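PDB 3BO7: peptidyl-prolyl cis-trans isomerase cyclophilin-type from Toxoplasma gondii, which probably speeds protein folding by catalysing the cis-trans isomerisation of peptide bonds that precede proline, and is seen here bound to cyclosporin A. Local coordinates for residues Tyr8-Thr13 with Ser17-Leu22; Thr46-Cys51 with Arg147-Leu152; Glu118-Phe123 with Asn131-Phe136. All coordinates share one frame; numbering follows the deposited sequence.

Interaction 1 (Tyr8-Thr13 with Ser17-Leu22)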
loop_
_atom_site.group_PDB
_atom_site.type_symbol
_atom_site.label_atom_id
_atom_site.label_comp_id
_atom_site.label_asym_id
_atom_site.label_seq_id
_atom_site.Cartn_x
_atom_site.Cartn_y
_atom_site.Cartn_z
ATOM N N TYR A 8 -0.503 13.507 3.188
ATOM C CA TYR A 8 0.737 13.089 3.864
ATOM C C TYR A 8 0.423 12.220 5.065
ATOM O O TYR A 8 -0.502 12.514 5.831
ATOM C CB TYR A 8 1.608 14.302 4.236
ATOM C CG TYR A 8 2.055 15.066 3.004
ATOM C CD1 TYR A 8 3.139 14.625 2.257
ATOM C CD2 TYR A 8 1.354 16.187 2.555
ATOM C CE1 TYR A 8 3.533 15.288 1.114
ATOM C CE2 TYR A 8 1.737 16.857 1.401
ATOM C CZ TYR A 8 2.833 16.400 0.689
ATOM O OH TYR A 8 3.246 17.041 -0.459
ATOM N N LEU A 9 1.176 11.129 5.212
ATOM C CA LEU A 9 0.935 10.166 6.280
ATOM C C LEU A 9 2.180 9.373 6.645
ATOM O O LEU A 9 3.081 9.203 5.823
ATOM C CB LEU A 9 -0.230 9.214 5.938
ATOM C CG LEU A 9 -0.206 8.232 4.756
ATOM C CD1 LEU A 9 0.441 6.900 5.129
ATOM C CD2 LEU A 9 -1.630 8.013 4.293
ATOM N N ARG A 10 2.216 8.896 7.887
ATOM C CA ARG A 10 3.257 7.979 8.336
ATOM C C ARG A 10 2.664 6.623 8.733
ATOM O O ARG A 10 1.740 6.545 9.551
ATOM C CB ARG A 10 4.040 8.582 9.503
ATOM C CG ARG A 10 5.231 7.752 9.957
ATOM C CD ARG A 10 5.898 8.390 11.160
ATOM N NE ARG A 10 6.599 9.605 10.768
ATOM C CZ ARG A 10 6.868 10.625 11.576
ATOM N NH1 ARG A 10 6.494 10.586 12.836
ATOM N NH2 ARG A 10 7.520 11.685 11.110
ATOM N N ILE A 11 3.192 5.564 8.131
ATOM C CA ILE A 11 2.864 4.200 8.540
ATOM C C ILE A 11 3.907 3.774 9.566
ATOM O O ILE A 11 5.099 3.729 9.250
ATOM C CB ILE A 11 2.862 3.215 7.335
ATOM C CG1 ILE A 11 1.717 3.544 6.372
ATOM C CG2 ILE A 11 2.755 1.765 7.812
ATOM C CD1 ILE A 11 1.682 2.681 5.089
ATOM N N VAL A 12 3.459 3.487 10.790
ATOM C CA VAL A 12 4.345 3.052 11.863
ATOM C C VAL A 12 4.233 1.542 12.002
ATOM O O VAL A 12 3.157 1.024 12.341
ATOM C CB VAL A 12 3.987 3.714 13.237
ATOM C CG1 VAL A 12 5.061 3.400 14.290
ATOM C CG2 VAL A 12 3.803 5.209 13.108
ATOM N N THR A 13 5.324 0.826 11.736
ATOM C CA THR A 13 5.296 -0.632 11.895
ATOM C C THR A 13 6.223 -1.108 13.007
ATOM O O THR A 13 7.023 -0.339 13.549
ATOM C CB THR A 13 5.600 -1.419 10.577
ATOM O OG1 THR A 13 7.009 -1.415 10.309
ATOM C CG2 THR A 13 4.825 -0.847 9.376
ATOM N N SER A 17 9.301 2.850 10.270
ATOM C CA SER A 17 8.229 3.756 9.859
ATOM C C SER A 17 8.471 4.316 8.462
ATOM O O SER A 17 9.618 4.525 8.051
ATOM C CB SER A 17 8.081 4.902 10.864
ATOM O OG SER A 17 7.565 4.425 12.097
ATOM N N LEU A 18 7.379 4.553 7.738
ATOM C CA LEU A 18 7.460 5.090 6.384
ATOM C C LEU A 18 6.672 6.378 6.254
ATOM O O LEU A 18 5.506 6.439 6.651
ATOM C CB LEU A 18 6.957 4.076 5.352
ATOM C CG LEU A 18 7.679 2.734 5.201
ATOM C CD1 LEU A 18 6.897 1.860 4.249
ATOM C CD2 LEU A 18 9.090 2.912 4.696
ATOM N N ASN A 19 7.326 7.400 5.694
ATOM C CA ASN A 19 6.680 8.669 5.376
ATOM C C ASN A 19 6.201 8.663 3.934
ATOM O O ASN A 19 6.965 8.359 3.006
ATOM C CB ASN A 19 7.627 9.846 5.632
ATOM C CG ASN A 19 7.813 10.142 7.116
ATOM O OD1 ASN A 19 6.978 9.792 7.954
ATOM N ND2 ASN A 19 8.912 10.801 7.442
ATOM N N ILE A 20 4.932 8.992 3.749
ATOM C CA ILE A 20 4.284 8.793 2.460
ATOM C C ILE A 20 3.544 10.039 1.972
ATOM O O ILE A 20 2.835 10.696 2.727
ATOM C CB ILE A 20 3.348 7.534 2.501
ATOM C CG1 ILE A 20 4.196 6.254 2.434
ATOM C CG2 ILE A 20 2.301 7.569 1.382
ATOM C CD1 ILE A 20 3.486 5.026 2.882
ATOM N N GLU A 21 3.755 10.351 0.697
ATOM C CA GLU A 21 2.971 11.341 -0.014
ATOM C C GLU A 21 1.932 10.640 -0.880
ATOM O O GLU A 21 2.260 9.726 -1.641
ATOM C CB GLU A 21 3.886 12.178 -0.891
ATOM C CG GLU A 21 3.168 13.152 -1.800
ATOM C CD GLU A 21 4.135 14.021 -2.557
ATOM O OE1 GLU A 21 4.885 13.495 -3.410
ATOM O OE2 GLU A 21 4.154 15.238 -2.294
ATOM N N LEU A 22 0.682 11.081 -0.770
ATOM C CA LEU A 22 -0.388 10.561 -1.605
ATOM C C LEU A 22 -0.706 11.500 -2.768
ATOM O O LEU A 22 -0.933 12.686 -2.561
ATOM C CB LEU A 22 -1.640 10.324 -0.761
ATOM C CG LEU A 22 -1.612 9.255 0.332
ATOM C CD1 LEU A 22 -2.988 9.179 0.932
ATOM C CD2 LEU A 22 -1.203 7.893 -0.193
HETATM O O HOH W 1 8.679 2.382 13.687
#

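Interaction 2 (Thr46-Cys51 with Arg147-Leu152)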
loop_
_atom_site.group_PDB
_atom_site.type_symbol
_atom_site.label_atom_id
_atom_site.label_comp_id
_atom_site.label_asym_id
_atom_site.label_seq_id
_atom_site.Cartn_x
_atom_site.Cartn_y
_atom_site.Cartn_z
ATOM N N THR A 46 -2.735 -5.009 10.538
ATOM C CA THR A 46 -2.448 -5.690 9.277
ATOM C C THR A 46 -0.932 -5.855 9.118
ATOM O O THR A 46 -0.144 -5.114 9.719
ATOM C CB THR A 46 -3.053 -4.975 8.033
ATOM O OG1 THR A 46 -2.497 -3.660 7.892
ATOM C CG2 THR A 46 -4.571 -4.893 8.145
ATOM N N ILE A 47 -0.539 -6.838 8.313
ATOM C CA ILE A 47 0.868 -7.157 8.098
ATOM C C ILE A 47 1.313 -6.877 6.663
ATOM O O ILE A 47 0.502 -6.542 5.804
ATOM C CB ILE A 47 1.177 -8.641 8.458
ATOM C CG1 ILE A 47 0.228 -9.594 7.724
ATOM C CG2 ILE A 47 1.138 -8.857 9.976
ATOM C CD1 ILE A 47 0.642 -11.056 7.826
ATOM N N PHE A 48 2.616 -6.991 6.429
ATOM C CA PHE A 48 3.153 -7.044 5.076
ATOM C C PHE A 48 3.452 -8.514 4.770
ATOM O O PHE A 48 4.488 -9.048 5.173
ATOM C CB PHE A 48 4.387 -6.146 4.932
ATOM C CG PHE A 48 4.065 -4.677 4.910
ATOM C CD1 PHE A 48 3.955 -3.996 3.703
ATOM C CD2 PHE A 48 3.856 -3.976 6.095
ATOM C CE1 PHE A 48 3.655 -2.637 3.672
ATOM C CE2 PHE A 48 3.550 -2.616 6.082
ATOM C CZ PHE A 48 3.448 -1.942 4.862
ATOM N N HIS A 49 2.509 -9.150 4.063
ATOM C CA HIS A 49 2.393 -10.616 3.987
ATOM C C HIS A 49 3.047 -11.240 2.764
ATOM O O HIS A 49 3.090 -12.454 2.639
ATOM C CB HIS A 49 0.913 -11.016 3.998
ATOM C CG HIS A 49 0.203 -10.702 2.719
ATOM N ND1 HIS A 49 -0.351 -9.466 2.461
ATOM C CD2 HIS A 49 -0.015 -11.451 1.614
ATOM C CE1 HIS A 49 -0.895 -9.474 1.257
ATOM N NE2 HIS A 49 -0.706 -10.667 0.722
ATOM N N ARG A 50 3.502 -10.415 1.837
ATOM C CA ARG A 50 4.192 -10.918 0.661
ATOM C C ARG A 50 5.352 -9.978 0.326
ATOM O O ARG A 50 5.163 -8.771 0.154
ATOM C CB ARG A 50 3.223 -11.096 -0.514
ATOM C CG ARG A 50 3.887 -11.596 -1.797
ATOM C CD ARG A 50 2.875 -12.125 -2.811
ATOM N NE ARG A 50 3.470 -12.246 -4.141
ATOM C CZ ARG A 50 3.346 -11.343 -5.115
ATOM N NH1 ARG A 50 2.631 -10.241 -4.923
ATOM N NH2 ARG A 50 3.936 -11.539 -6.286
ATOM N N CYS A 51 6.550 -10.549 0.240
ATOM C CA CYS A 51 7.783 -9.771 0.134
ATOM C C CYS A 51 8.748 -10.475 -0.806
ATOM O O CYS A 51 9.235 -11.575 -0.505
ATOM C CB CYS A 51 8.414 -9.582 1.524
ATOM S SG CYS A 51 9.928 -8.588 1.571
ATOM N N ARG A 147 14.588 -0.851 2.443
ATOM C CA ARG A 147 15.771 -1.641 2.093
ATOM C C ARG A 147 16.057 -2.796 3.068
ATOM O O ARG A 147 16.598 -3.824 2.667
ATOM C CB ARG A 147 16.995 -0.738 1.930
ATOM C CG ARG A 147 16.963 0.091 0.662
ATOM C CD ARG A 147 18.204 0.952 0.501
ATOM N NE ARG A 147 18.060 1.852 -0.641
ATOM C CZ ARG A 147 17.724 3.139 -0.558
ATOM N NH1 ARG A 147 17.514 3.718 0.625
ATOM N NH2 ARG A 147 17.610 3.858 -1.664
ATOM N N GLN A 148 15.677 -2.630 4.331
ATOM C CA GLN A 148 15.782 -3.704 5.320
ATOM C C GLN A 148 14.672 -4.737 5.142
ATOM O O GLN A 148 14.897 -5.937 5.336
ATOM C CB GLN A 148 15.772 -3.156 6.756
ATOM C CG GLN A 148 17.079 -2.494 7.198
ATOM C CD GLN A 148 18.320 -3.324 6.852
ATOM O OE1 GLN A 148 18.479 -4.456 7.313
ATOM N NE2 GLN A 148 19.196 -2.756 6.031
ATOM N N TRP A 149 13.475 -4.272 4.784
ATOM C CA TRP A 149 12.370 -5.172 4.488
ATOM C C TRP A 149 12.685 -6.077 3.310
ATOM O O TRP A 149 12.263 -7.227 3.289
ATOM C CB TRP A 149 11.088 -4.403 4.197
ATOM C CG TRP A 149 10.498 -3.712 5.378
ATOM C CD1 TRP A 149 10.952 -3.736 6.671
ATOM C CD2 TRP A 149 9.311 -2.919 5.384
ATOM N NE1 TRP A 149 10.129 -2.987 7.473
ATOM C CE2 TRP A 149 9.111 -2.477 6.710
ATOM C CE3 TRP A 149 8.397 -2.534 4.396
ATOM C CZ2 TRP A 149 8.035 -1.668 7.071
ATOM C CZ3 TRP A 149 7.328 -1.732 4.758
ATOM C CH2 TRP A 149 7.155 -1.308 6.083
ATOM N N GLU A 150 13.428 -5.543 2.342
ATOM C CA GLU A 150 13.800 -6.273 1.139
ATOM C C GLU A 150 14.667 -7.502 1.459
ATOM O O GLU A 150 14.706 -8.455 0.680
ATOM C CB GLU A 150 14.522 -5.334 0.163
ATOM C CG GLU A 150 14.819 -5.945 -1.195
ATOM C CD GLU A 150 15.359 -4.948 -2.210
ATOM O OE1 GLU A 150 15.271 -5.240 -3.421
ATOM O OE2 GLU A 150 15.872 -3.875 -1.813
ATOM N N LYS A 151 15.333 -7.463 2.615
ATOM C CA LYS A 151 16.277 -8.495 3.055
ATOM C C LYS A 151 15.622 -9.547 3.941
ATOM O O LYS A 151 16.253 -10.551 4.288
ATOM C CB LYS A 151 17.453 -7.857 3.805
ATOM C CG LYS A 151 18.517 -7.287 2.894
ATOM C CD LYS A 151 19.387 -6.270 3.624
ATOM C CE LYS A 151 20.331 -5.561 2.653
ATOM N NZ LYS A 151 20.561 -4.134 3.041
ATOM N N LEU A 152 14.362 -9.313 4.304
ATOM C CA LEU A 152 13.615 -10.239 5.151
ATOM C C LEU A 152 13.536 -11.633 4.548
ATOM O O LEU A 152 13.269 -11.795 3.352
ATOM C CB LEU A 152 12.199 -9.724 5.428
ATOM C CG LEU A 152 12.008 -8.650 6.501
ATOM C CD1 LEU A 152 10.655 -8.004 6.317
ATOM C CD2 LEU A 152 12.138 -9.230 7.899
#

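Interaction 3 (Glu118-Phe123 with Asn131-Phe136)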
loop_
_atom_site.group_PDB
_atom_site.type_symbol
_atom_site.label_atom_id
_atom_site.label_comp_id
_atom_site.label_asym_id
_atom_site.label_seq_id
_atom_site.Cartn_x
_atom_site.Cartn_y
_atom_site.Cartn_z
ATOM N N GLU A 118 -5.673 -3.532 -0.534
ATOM C CA GLU A 118 -4.321 -4.083 -0.641
ATOM C C GLU A 118 -3.433 -3.230 -1.530
ATOM O O GLU A 118 -3.862 -2.750 -2.582
ATOM C CB GLU A 118 -4.341 -5.527 -1.139
ATOM C CG GLU A 118 -4.607 -6.518 -0.053
ATOM C CD GLU A 118 -4.389 -7.965 -0.487
ATOM O OE1 GLU A 118 -3.230 -8.349 -0.796
ATOM O OE2 GLU A 118 -5.387 -8.726 -0.487
ATOM N N PHE A 119 -2.186 -3.068 -1.108
ATOM C CA PHE A 119 -1.268 -2.186 -1.796
ATOM C C PHE A 119 0.125 -2.780 -1.770
ATOM O O PHE A 119 0.387 -3.734 -1.053
ATOM C CB PHE A 119 -1.280 -0.797 -1.137
ATOM C CG PHE A 119 -0.900 -0.825 0.316
ATOM C CD1 PHE A 119 0.438 -0.689 0.703
ATOM C CD2 PHE A 119 -1.871 -1.033 1.298
ATOM C CE1 PHE A 119 0.796 -0.742 2.041
ATOM C CE2 PHE A 119 -1.519 -1.093 2.645
ATOM C CZ PHE A 119 -0.189 -0.940 3.015
ATOM N N PHE A 120 1.019 -2.209 -2.569
ATOM C CA PHE A 120 2.425 -2.585 -2.519
ATOM C C PHE A 120 3.342 -1.378 -2.594
ATOM O O PHE A 120 2.963 -0.305 -3.077
ATOM C CB PHE A 120 2.783 -3.614 -3.599
ATOM C CG PHE A 120 2.516 -3.171 -5.012
ATOM C CD1 PHE A 120 3.571 -2.836 -5.856
ATOM C CD2 PHE A 120 1.225 -3.141 -5.520
ATOM C CE1 PHE A 120 3.337 -2.458 -7.182
ATOM C CE2 PHE A 120 0.981 -2.761 -6.832
ATOM C CZ PHE A 120 2.043 -2.427 -7.671
ATOM N N ILE A 121 4.552 -1.560 -2.091
ATOM C CA ILE A 121 5.589 -0.554 -2.257
ATOM C C ILE A 121 6.755 -1.204 -2.982
ATOM O O ILE A 121 7.221 -2.286 -2.593
ATOM C CB ILE A 121 6.013 0.075 -0.912
ATOM C CG1 ILE A 121 4.771 0.545 -0.140
ATOM C CG2 ILE A 121 6.957 1.245 -1.152
ATOM C CD1 ILE A 121 5.024 0.989 1.279
ATOM N N THR A 122 7.207 -0.563 -4.052
ATOM C CA THR A 122 8.257 -1.137 -4.883
ATOM C C THR A 122 9.618 -1.098 -4.199
ATOM O O THR A 122 9.923 -0.153 -3.469
ATOM C CB THR A 122 8.366 -0.436 -6.257
ATOM O OG1 THR A 122 8.973 0.858 -6.103
ATOM C CG2 THR A 122 6.993 -0.301 -6.912
ATOM N N PHE A 123 10.419 -2.134 -4.436
ATOM C CA PHE A 123 11.843 -2.114 -4.111
ATOM C C PHE A 123 12.652 -1.616 -5.319
ATOM O O PHE A 123 13.713 -0.998 -5.158
ATOM C CB PHE A 123 12.332 -3.505 -3.665
ATOM C CG PHE A 123 11.719 -3.989 -2.360
ATOM C CD1 PHE A 123 11.640 -3.149 -1.246
ATOM C CD2 PHE A 123 11.264 -5.289 -2.238
ATOM C CE1 PHE A 123 11.090 -3.599 -0.044
ATOM C CE2 PHE A 123 10.723 -5.748 -1.043
ATOM C CZ PHE A 123 10.629 -4.898 0.054
ATOM N N ASN A 131 -0.320 1.051 -15.971
ATOM C CA ASN A 131 -1.668 0.922 -16.542
ATOM C C ASN A 131 -2.359 -0.412 -16.203
ATOM O O ASN A 131 -3.286 -0.830 -16.893
ATOM C CB ASN A 131 -1.660 1.182 -18.062
ATOM C CG ASN A 131 -1.011 2.501 -18.419
ATOM O OD1 ASN A 131 -1.459 3.551 -17.973
ATOM N ND2 ASN A 131 0.058 2.453 -19.222
ATOM N N LYS A 132 -1.877 -1.080 -15.159
ATOM C CA LYS A 132 -2.549 -2.247 -14.602
ATOM C C LYS A 132 -2.854 -2.021 -13.125
ATOM O O LYS A 132 -3.778 -2.626 -12.578
ATOM C CB LYS A 132 -1.696 -3.503 -14.771
ATOM C CG LYS A 132 -1.547 -3.990 -16.215
ATOM C CD LYS A 132 -2.638 -4.965 -16.606
ATOM C CE LYS A 132 -2.170 -5.835 -17.760
ATOM N NZ LYS A 132 -3.305 -6.385 -18.556
ATOM N N HIS A 133 -2.061 -1.152 -12.493
ATOM C CA HIS A 133 -2.172 -0.860 -11.071
ATOM C C HIS A 133 -2.197 0.654 -10.801
ATOM O O HIS A 133 -1.357 1.400 -11.320
ATOM C CB HIS A 133 -1.031 -1.551 -10.314
ATOM C CG HIS A 133 -1.057 -3.043 -10.438
ATOM N ND1 HIS A 133 -1.740 -3.855 -9.555
ATOM C CD2 HIS A 133 -0.524 -3.868 -11.369
ATOM C CE1 HIS A 133 -1.614 -5.114 -9.930
ATOM N NE2 HIS A 133 -0.883 -5.150 -11.030
ATOM N N THR A 134 -3.175 1.099 -10.013
ATOM C CA THR A 134 -3.267 2.489 -9.603
ATOM C C THR A 134 -2.104 2.830 -8.681
ATOM O O THR A 134 -2.030 2.322 -7.559
ATOM C CB THR A 134 -4.583 2.794 -8.844
ATOM O OG1 THR A 134 -5.712 2.553 -9.695
ATOM C CG2 THR A 134 -4.608 4.250 -8.379
ATOM N N ILE A 135 -1.193 3.662 -9.183
ATOM C CA ILE A 135 -0.153 4.269 -8.377
ATOM C C ILE A 135 -0.818 5.448 -7.707
ATOM O O ILE A 135 -1.398 6.305 -8.386
ATOM C CB ILE A 135 1.028 4.777 -9.246
ATOM C CG1 ILE A 135 1.841 3.589 -9.768
ATOM C CG2 ILE A 135 1.917 5.757 -8.451
ATOM C CD1 ILE A 135 2.640 3.883 -11.011
ATOM N N PHE A 136 -0.748 5.498 -6.380
ATOM C CA PHE A 136 -1.424 6.569 -5.662
ATOM C C PHE A 136 -0.531 7.266 -4.642
ATOM O O PHE A 136 -0.978 8.163 -3.930
ATOM C CB PHE A 136 -2.764 6.089 -5.060
ATOM C CG PHE A 136 -2.630 5.074 -3.944
ATOM C CD1 PHE A 136 -2.893 5.437 -2.623
ATOM C CD2 PHE A 136 -2.279 3.754 -4.212
ATOM C CE1 PHE A 136 -2.782 4.513 -1.595
ATOM C CE2 PHE A 136 -2.162 2.829 -3.184
ATOM C CZ PHE A 136 -2.420 3.206 -1.876
#

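Interaction 1 (Tyr8-Thr13 with Ser17-Leu22)
R10 and N19 meet across a non-hydrogen-bonded pair of an antiparallel beta hairpin and run side by side off the same face. Followed outward, R10 CB and CG rise past the amide oxygen of N19, and CD reaches toward S17 CB. The chain then bends at chi3 (-71°), which turns NE back to N19 OD1 at 2.8 Å. That nearly straight bond (165° at the hydrogen) lands on a lone pair, close to the guanidinium plane. R10 CZ and NH2 each lie 3.7 Å from N19 OD1, NH2 beside the amide nitrogen ND2. Farther along, Y8 lays its ring beside the extended chain of E21, and its OH donates to the anti lone pair of E21 OE2 at 2.7 Å; E21 OE1 forms a salt bridge with R138. At the turn end a water bridges S17 OG and T13 O. Backbone bonds in both directions join L9 to I20 and I11 to L18. Their side chains line the other, apolar face, where I11 CD1 meets I20 CD1 at 3.7 Å and L9 CD2 meets L22 CD1 at 3.8 Å. Helix 28-39 packs on L9 and L22, helix 143-149 on L18, while strand 166-171 continues the sheet beyond 8-13.

Interaction 2 (Thr46-Cys51 with Arg147-Leu152)
Similar first torsions bring F48 and W149 together: each ring carbon CG is anti to its own carbonyl carbon (chi1 -73° in F48), and with CB of each residue already directed at the opposite segment the two rings meet between strand and helix. C51 SG stands anti to its backbone N (chi1 -178°), which carries it across to the carbonyl of W149. The six-membered ring of W149 comes over one face of F48, with CZ3 above the centre of the phenyl ring, 3.8 Å from its plane. Neighbouring CH2 leans toward one side of that ring and is 3.8 Å from F48 CE2. The planes are inclined by 45° and the ring centroids lie 4.7 Å apart, so the pair is neither a parallel stack nor a T-shape; the CZ3-CH2 bond of the indole lies over the phenyl face, with the two planes oblique to each other. The second contact is a close sulfur-to-carbonyl approach, C51 SG lying 3.2 Å from W149 O. The hydrogen bond of this oxygen is the one from L152 N, at 3.1 Å, in the type I turn W149 to L152 that leads the chain away from the helix. At the other end of the indole, NE1 is hydrogen-bonded to Q15 O, which ties the tryptophan to the turn of the first hairpin and helps fix the rotation of its ring. I57 packs against F48, C51 and W149 alike, and T13 touches both rings. On the same strand R50 donates from NH2 to the backbone of the bound peptide, and H49 and R50 together face Q58 in a classic beta bulge. The arrangement belongs to the cyclophilin barrel, in which a helix closes one end over aromatic core residues while the strand beneath carries a ligand-binding arginine.

Interaction 3 (Glu118-Phe123 with Asn131-Phe136)
F120 turns the edge of its ring to the face of H133 in a T-shaped pair, planes at 90° and centroids 5.5 Å apart. The touching atoms are F120 CE2, which lies 4.0 Å from H133 ND1, and F120 CZ, 4.1 Å from H133 CB. F120 CG sits between the backbone N and the carbonyl carbon (chi1 59°), a setting that swings the ring across to 131-136 although its CB does not aim there. A second contact forms on the other face of the strand: CB of F119 approaches the edge of the F136 ring, near its plane, 4.2 Å from CZ. The two phenylalanines of strand 119-122 thus point to opposite faces of the cyclophilin barrel wall. F119 belongs to the interior, whereas F120 and H133, together with E118, pack on modified side chains of the bound peptide and line its pocket. Strand 104-107, which lies between 119-122 and 135-141 in the sheet, supplies the next shell. M107 O is hydrogen-bonded to H133 ND1 and would restrain the imidazole's rotation, S106 packs against both F120 and H133, and L105 touches F119. Farther out, helix 28-39 meets F136 through A30, C31 and the ring of F34, and R61 forms a salt bridge with E118 OE2.

Overall arrangement
All three contacts reach the one antiparallel sheet that closes into the cyclophilin barrel, and their centres are about 15 Å from one another. Interaction 1, the hairpin, is complete before the others begin; interaction 3 is nested in the long loop that interaction 2 closes, and strand 135-141 leads into helix 143-149. Packing between the contacts gives them a shared hydrophobic core in the barrel interior: T13 and L18 touch W149, L18 also I121, L22 meets F136, and F48 lies against F119. F123 touches both C51 and E150. Interactions 2 and 3 also reach the bound peptide.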